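Local atomic coordinates of peptide synthase (Silicibacter pomeroyi DSS-3, PDB entry 2QTP), a protein that is of unknown function but, as a DUF1185 family member with a variant Bacillus chorismate mutase fold, may act in amino-acid metabolism. Residues 29-34 against 166-171; 35-40 against 159-164; 81-86 against 132-137. All coordinates share one frame; numbering follows the deposited sequence. Where two conformers were deposited one is given.

Contact 1: 29-34 against 166-171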
# COMPACT_ATOMS: atom_id res chain seq x y z
N LYS A 29 1.42 12.73 -5.32
CA LYS A 29 1.33 11.56 -4.46
C LYS A 29 1.43 10.34 -5.35
O LYS A 29 0.90 10.33 -6.48
CB LYS A 29 -0.02 11.50 -3.74
CG LYS A 29 -0.48 12.76 -3.06
CD LYS A 29 -1.79 12.46 -2.35
CE LYS A 29 -2.27 13.61 -1.49
NZ LYS A 29 -3.61 13.24 -0.97
N ALA A 30 2.08 9.29 -4.86
CA ALA A 30 2.14 8.04 -5.61
C ALA A 30 1.85 6.93 -4.64
O ALA A 30 2.18 7.03 -3.45
CB ALA A 30 3.51 7.85 -6.27
N VAL A 31 1.24 5.86 -5.14
CA VAL A 31 1.00 4.66 -4.36
C VAL A 31 1.21 3.44 -5.27
O VAL A 31 0.79 3.45 -6.42
CB VAL A 31 -0.41 4.65 -3.65
CG1 VAL A 31 -1.51 5.00 -4.56
CG2 VAL A 31 -0.69 3.28 -2.98
N ALA A 32 1.95 2.45 -4.78
CA ALA A 32 2.20 1.20 -5.50
C ALA A 32 1.51 0.08 -4.69
O ALA A 32 1.61 0.04 -3.46
CB ALA A 32 3.73 0.93 -5.65
N VAL A 33 0.80 -0.79 -5.40
CA VAL A 33 -0.03 -1.85 -4.82
C VAL A 33 0.33 -3.21 -5.45
O VAL A 33 0.57 -3.30 -6.67
CB VAL A 33 -1.54 -1.57 -5.09
CG1 VAL A 33 -2.38 -2.64 -4.52
CG2 VAL A 33 -1.91 -0.23 -4.52
N ALA A 34 0.41 -4.24 -4.60
CA ALA A 34 0.65 -5.64 -5.05
C ALA A 34 -0.48 -6.50 -4.53
O ALA A 34 -0.96 -6.31 -3.41
CB ALA A 34 1.98 -6.19 -4.57
N ALA A 166 -0.24 -2.00 -0.06
CA ALA A 166 0.07 -0.72 -0.65
C ALA A 166 1.13 0.06 0.14
O ALA A 166 1.17 0.03 1.37
CB ALA A 166 -1.23 0.14 -0.76
N VAL A 167 2.00 0.75 -0.61
CA VAL A 167 2.96 1.73 -0.07
C VAL A 167 2.76 3.05 -0.83
O VAL A 167 2.65 3.06 -2.07
CB VAL A 167 4.41 1.23 -0.22
CG1 VAL A 167 5.40 2.34 0.10
CG2 VAL A 167 4.64 -0.08 0.65
N ALA A 168 2.69 4.16 -0.09
CA ALA A 168 2.49 5.48 -0.67
C ALA A 168 3.61 6.41 -0.22
O ALA A 168 4.17 6.23 0.87
CB ALA A 168 1.15 6.04 -0.25
N VAL A 169 3.91 7.39 -1.07
CA VAL A 169 4.92 8.42 -0.86
C VAL A 169 4.37 9.71 -1.48
O VAL A 169 3.64 9.66 -2.47
CB VAL A 169 6.28 8.03 -1.55
CG1 VAL A 169 7.35 9.05 -1.24
CG2 VAL A 169 6.75 6.64 -1.09
N THR A 170 4.68 10.86 -0.88
CA THR A 170 4.30 12.13 -1.44
C THR A 170 5.56 12.92 -1.72
O THR A 170 6.59 12.70 -1.11
CB THR A 170 3.39 13.02 -0.55
OG1 THR A 170 4.11 13.43 0.60
CG2 THR A 170 2.13 12.31 -0.14
N ASP A 171 5.45 13.82 -2.69
CA ASP A 171 6.54 14.69 -3.05
C ASP A 171 6.07 16.12 -3.24
O ASP A 171 5.10 16.39 -3.97
CB ASP A 171 7.17 14.21 -4.35
CG ASP A 171 8.26 15.13 -4.83
OD1 ASP A 171 8.99 15.69 -3.99
OD2 ASP A 171 8.38 15.27 -6.06
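Four backbone hydrogen bonds join residues 29-34 to residues 166-171, in two reciprocal pairs. Ala30 N donates to Val169 O at 2.9 Å, nearly along the C=O axis and almost straight, with 170° at the hydrogen. Val169 N returns a bond of 3.0 Å to Ala30 O, reaching it in the carbonyl plane. Ala32 and Val167 repeat the exchange two residues along, each donor nearly in line with the C=O it meets. Between these rungs lies the non-hydrogen-bonded pair Val31 and Ala168, whose CA atoms are drawn to 4.1 Å. There Val31 CA makes a CA-H...O contact of 3.2 Å with Val167 O. Antiparallel pairing at 167° between the strand axes thus places two interior strands, 21-37 and 162-171, side by side in the main sheet of this chorismate mutase-like fold. On the face of Val31, Val33, Ala166 and Ala168, the Ala166 methyl is met from two directions. Val33 CG2, anti to its carbonyl carbon, stands 3.8 Å from Ala166 CB; Val31 CG2, anti to its backbone N, stands 3.9 Å from the same CB. That torsion leaves Val31 CG1 in the crowded position between N and C. At the end of this row Lys29 CG lies 3.9 Å from Thr170 CG2, the two side chains alongside each other, and the extended lysine carries NZ onward to Gly149 O. Ile150 and Val133 cover this face from the small neighbouring sheet. On the other face Ala30, Ala32 and Val169 meet helix 49-70 through Leu70, Leu62 and Cys66, and Val167 touches Leu103.

Contact 2: 35-40 against 159-164; sequences VIENPF and RANEIM
An ordered water is the best-held polar centre here, gripped by three bonds: it accepts from Asn38 ND2 and donates to Ala160 O and Glu162 O, each at 2.9 Å. Asn38 ND2 also bonds to His94 ND1, which fixes the rotation of the amide. With CG anti to the backbone N (chi1 179°), Asn38 OD1 accepts from Phe40 N at 3.0 Å, the donor above the carbonyl plane, forming an Asx turn. Asn38 N reaches a lone pair of Asn161 O at 2.8 Å; the Asn38 and Ile163 side chains cross obliquely, Asn38 CB 3.8 Å from Ile163 CG1. Next along, Ile36 and Ile163 exchange two backbone hydrogen bonds. Glu162 runs extended from CG; OE1 takes Arg159 N at 2.8 Å from above the carboxylate plane, and OE2 bridges to Arg6. Val35 CG1 presses on this carboxylate, 3.2 Å from Glu162 OE1. An alanine at Glu162 would remove the carboxylate, and would probably loosen the turn at Arg159 and leave Arg6 without this counter-charge. The whole is an antiparallel strand pair, 35-37 with 162-164, whose one end carries both the type I beta turn, Arg159 to Glu162, leading into 162-164 and the Asx turn following 35-37.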
# COMPACT_ATOMS: atom_id res chain seq x y z
N VAL A 35 -0.94 -7.39 -5.40
CA VAL A 35 -1.94 -8.39 -5.04
C VAL A 35 -1.23 -9.73 -4.98
O VAL A 35 -0.68 -10.20 -5.97
CB VAL A 35 -3.12 -8.42 -6.04
CG1 VAL A 35 -4.18 -9.47 -5.62
CG2 VAL A 35 -3.73 -7.00 -6.19
N ILE A 36 -1.22 -10.34 -3.80
CA ILE A 36 -0.56 -11.63 -3.62
C ILE A 36 -1.52 -12.66 -3.06
O ILE A 36 -2.51 -12.31 -2.47
CB ILE A 36 0.65 -11.52 -2.65
CG1 ILE A 36 0.19 -11.02 -1.28
CG2 ILE A 36 1.72 -10.61 -3.23
CD1 ILE A 36 1.11 -11.36 -0.14
N GLU A 37 -1.20 -13.94 -3.25
CA GLU A 37 -1.91 -15.03 -2.63
C GLU A 37 -1.55 -15.07 -1.15
O GLU A 37 -0.39 -14.91 -0.78
CB GLU A 37 -1.55 -16.36 -3.31
CG GLU A 37 -2.24 -17.60 -2.69
CD GLU A 37 -1.80 -18.93 -3.33
OE1 GLU A 37 -2.12 -19.14 -4.53
OE2 GLU A 37 -1.15 -19.74 -2.63
N ASN A 38 -2.56 -15.22 -0.29
CA ASN A 38 -2.35 -15.33 1.15
C ASN A 38 -2.07 -16.80 1.41
O ASN A 38 -2.94 -17.64 1.18
CB ASN A 38 -3.62 -14.85 1.86
CG ASN A 38 -3.56 -14.93 3.35
OD1 ASN A 38 -2.57 -15.39 3.94
ND2 ASN A 38 -4.68 -14.54 3.99
N PRO A 39 -0.84 -17.14 1.85
CA PRO A 39 -0.58 -18.58 2.12
C PRO A 39 -1.43 -19.17 3.26
O PRO A 39 -1.58 -20.37 3.35
CB PRO A 39 0.92 -18.59 2.48
CG PRO A 39 1.16 -17.25 3.07
CD PRO A 39 0.35 -16.32 2.16
N PHE A 40 -2.02 -18.31 4.10
CA PHE A 40 -2.81 -18.74 5.22
C PHE A 40 -4.31 -18.60 5.00
O PHE A 40 -5.06 -18.68 5.94
CB PHE A 40 -2.37 -17.96 6.47
CG PHE A 40 -0.86 -18.01 6.73
CD1 PHE A 40 -0.17 -19.19 6.58
CD2 PHE A 40 -0.16 -16.89 7.16
CE1 PHE A 40 1.19 -19.25 6.82
CE2 PHE A 40 1.20 -16.95 7.38
CZ PHE A 40 1.87 -18.13 7.22
N ARG A 159 -9.19 -10.93 -3.89
CA ARG A 159 -10.09 -12.06 -3.84
C ARG A 159 -10.00 -12.66 -2.44
O ARG A 159 -9.14 -12.30 -1.63
CB ARG A 159 -9.69 -13.10 -4.87
CG ARG A 159 -9.82 -12.66 -6.33
CD ARG A 159 -9.09 -13.71 -7.15
NE ARG A 159 -8.97 -13.42 -8.58
CZ ARG A 159 -8.09 -14.03 -9.37
NH1 ARG A 159 -7.25 -14.93 -8.88
NH2 ARG A 159 -8.04 -13.73 -10.66
N ALA A 160 -10.89 -13.59 -2.14
CA ALA A 160 -10.97 -14.17 -0.80
C ALA A 160 -9.66 -14.77 -0.26
O ALA A 160 -9.36 -14.68 0.95
CB ALA A 160 -12.16 -15.20 -0.76
N ASN A 161 -8.86 -15.34 -1.15
CA ASN A 161 -7.58 -15.95 -0.76
C ASN A 161 -6.36 -15.07 -1.00
O ASN A 161 -5.25 -15.58 -1.08
CB ASN A 161 -7.38 -17.29 -1.47
CG ASN A 161 -7.14 -17.14 -3.02
OD1 ASN A 161 -7.58 -16.16 -3.67
ND2 ASN A 161 -6.47 -18.13 -3.61
N GLU A 162 -6.56 -13.75 -1.10
CA GLU A 162 -5.47 -12.82 -1.38
C GLU A 162 -5.28 -11.75 -0.32
O GLU A 162 -6.12 -11.59 0.57
CB GLU A 162 -5.74 -12.12 -2.72
CG GLU A 162 -5.85 -13.07 -3.92
CD GLU A 162 -6.05 -12.35 -5.25
OE1 GLU A 162 -6.80 -11.34 -5.33
OE2 GLU A 162 -5.43 -12.80 -6.23
N ILE A 163 -4.17 -11.02 -0.46
CA ILE A 163 -3.88 -9.77 0.28
C ILE A 163 -3.47 -8.67 -0.73
O ILE A 163 -2.70 -8.95 -1.67
CB ILE A 163 -2.77 -9.92 1.34
CG1 ILE A 163 -3.05 -11.07 2.29
CG2 ILE A 163 -2.62 -8.66 2.21
CD1 ILE A 163 -2.01 -11.25 3.38
N MSE A 164 -4.04 -7.47 -0.58
CA MSE A 164 -3.70 -6.30 -1.39
C MSE A 164 -2.87 -5.39 -0.47
O MSE A 164 -3.35 -4.93 0.57
CB MSE A 164 -4.96 -5.60 -1.92
CG MSE A 164 -4.70 -4.54 -2.92
SE MSE A 164 -6.19 -3.69 -3.69
CE MSE A 164 -6.85 -2.63 -2.14
O HOH W 1 -6.90 -13.89 2.22

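Contact 3: 81-86 against 132-137; sequences GKSAMV and DVPLGH
Side-chain fit, rather than a ladder of backbone bonds, brings residues 81-86 and 132-137 together. Ser83 points its CB toward the other strand, and with OG anti to its carbonyl carbon and beside its own N (chi1 -75°) the hydroxyl comes to 3.2 Å from Pro134 CD. The firm polar partner of that OG is Ser121 OG on the adjacent strand 120-124, so the tight approach to the proline ring belongs to a hydroxyl already held from another direction. Val133 turns CG1 anti to its backbone N, which lays this methyl against the peptide joining Gly81 and Lys82, 3.9 Å from Lys82 N. The Pro134 ring comes up beside the next carbonyl, its CD 3.9 Å from Lys82 O. Gly81 makes the closest approach: its CA lies 3.1 Å from Pro134 O, in a CA-H...O contact that is almost straight at 176°. A CB on this residue would fall about 1.6 Å from the same oxygen, a plain clash. Leu135 starts away from the strand, yet its torsions bring CD2 back to 4.2 Å from Gly81 N. Lys82 leaves on the far side: its CG takes the crowded position between N and C, then the chain runs extended and delivers NZ to Leu99 O. The short axes of 81-86 and 132-135 pass 5.3 Å apart at 156°; this is packing of the small antiparallel sheet, 131-135 with 148-152, on strand 79-86 of the main mixed sheet.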
# COMPACT_ATOMS: atom_id res chain seq x y z
N GLY A 81 3.60 6.00 3.79
CA GLY A 81 2.56 5.26 4.49
C GLY A 81 2.37 3.92 3.84
O GLY A 81 2.84 3.71 2.72
N LYS A 82 1.72 3.00 4.54
CA LYS A 82 1.50 1.67 4.01
C LYS A 82 0.19 1.09 4.58
O LYS A 82 -0.24 1.48 5.64
CB LYS A 82 2.70 0.79 4.33
CG LYS A 82 2.97 0.55 5.78
CD LYS A 82 4.30 -0.16 5.98
CE LYS A 82 4.47 -0.59 7.41
NZ LYS A 82 5.84 -1.14 7.68
N SER A 83 -0.45 0.20 3.84
CA SER A 83 -1.69 -0.42 4.27
C SER A 83 -1.78 -1.77 3.65
O SER A 83 -1.11 -2.04 2.66
CB SER A 83 -2.93 0.37 3.76
OG SER A 83 -3.06 1.52 4.50
N ALA A 84 -2.68 -2.59 4.18
CA ALA A 84 -2.95 -3.90 3.58
C ALA A 84 -4.43 -4.24 3.79
O ALA A 84 -5.03 -3.92 4.81
CB ALA A 84 -2.04 -4.99 4.17
N MSE A 85 -5.02 -4.85 2.79
CA MSE A 85 -6.40 -5.29 2.86
C MSE A 85 -6.35 -6.79 2.62
O MSE A 85 -5.92 -7.25 1.56
CB MSE A 85 -7.28 -4.63 1.80
CG MSE A 85 -8.78 -5.00 1.83
SE MSE A 85 -9.78 -4.19 0.37
CE MSE A 85 -10.22 -2.48 1.21
N VAL A 86 -6.88 -7.52 3.60
CA VAL A 86 -6.94 -8.97 3.55
C VAL A 86 -8.26 -9.39 2.90
O VAL A 86 -9.32 -8.81 3.15
CB VAL A 86 -6.88 -9.58 4.98
CG1 VAL A 86 -6.58 -11.08 4.93
CG2 VAL A 86 -5.85 -8.85 5.80
N ASP A 132 -7.78 2.95 2.14
CA ASP A 132 -7.23 4.25 2.40
C ASP A 132 -5.80 4.07 2.91
O ASP A 132 -5.59 3.41 3.92
CB ASP A 132 -8.09 4.95 3.43
CG ASP A 132 -8.28 6.44 3.12
OD1 ASP A 132 -7.30 7.18 2.79
OD2 ASP A 132 -9.47 6.85 3.25
N VAL A 133 -4.82 4.61 2.19
CA VAL A 133 -3.42 4.52 2.61
C VAL A 133 -3.04 5.82 3.35
O VAL A 133 -3.06 6.88 2.78
CB VAL A 133 -2.48 4.28 1.44
CG1 VAL A 133 -1.07 3.92 1.96
CG2 VAL A 133 -3.05 3.20 0.52
N PRO A 134 -2.71 5.72 4.63
CA PRO A 134 -2.34 6.91 5.39
C PRO A 134 -0.99 7.51 4.94
O PRO A 134 -0.16 6.81 4.37
CB PRO A 134 -2.28 6.39 6.82
CG PRO A 134 -2.08 4.97 6.71
CD PRO A 134 -2.65 4.50 5.44
N LEU A 135 -0.81 8.80 5.15
CA LEU A 135 0.44 9.47 4.77
C LEU A 135 0.90 10.32 5.95
O LEU A 135 0.26 11.32 6.29
CB LEU A 135 0.25 10.36 3.53
CG LEU A 135 0.20 9.69 2.16
CD1 LEU A 135 -0.28 10.68 1.09
CD2 LEU A 135 1.56 9.11 1.80
N GLY A 136 1.98 9.91 6.59
CA GLY A 136 2.48 10.64 7.73
C GLY A 136 3.69 11.43 7.29
O GLY A 136 4.59 10.88 6.63
N HIS A 137 3.72 12.71 7.66
CA HIS A 137 4.84 13.62 7.37
C HIS A 137 5.97 13.36 8.35
O HIS A 137 7.13 13.46 7.99
CB HIS A 137 4.41 15.09 7.44
CG HIS A 137 4.12 15.72 6.10
ND1 HIS A 137 3.02 15.39 5.34
CD2 HIS A 137 4.78 16.68 5.41
CE1 HIS A 137 3.02 16.11 4.22
NE2 HIS A 137 4.08 16.91 4.25

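From the N terminus, residues 29-34 and 35-37 run along one long strand, 21-37, and 38-40 turn off it before the chain passes through helix 49-70 to residues 81-86. It then goes on through helix 92-98 to 132-137 and returns along 159-164 and 166-171. Contact 1 therefore closes the longest loop, contact 2 closes a slightly shorter one within it, and contact 3 is innermost; the three nest without crossing. Contacts 1 and 2 zip the same pair of strands at different points. Strand 162-171 also borders 79-86, where Ala168 N probably bonds to Gly81 O and Met85 N to Met164 O, so contact 3 attaches the small sheet to the same framework.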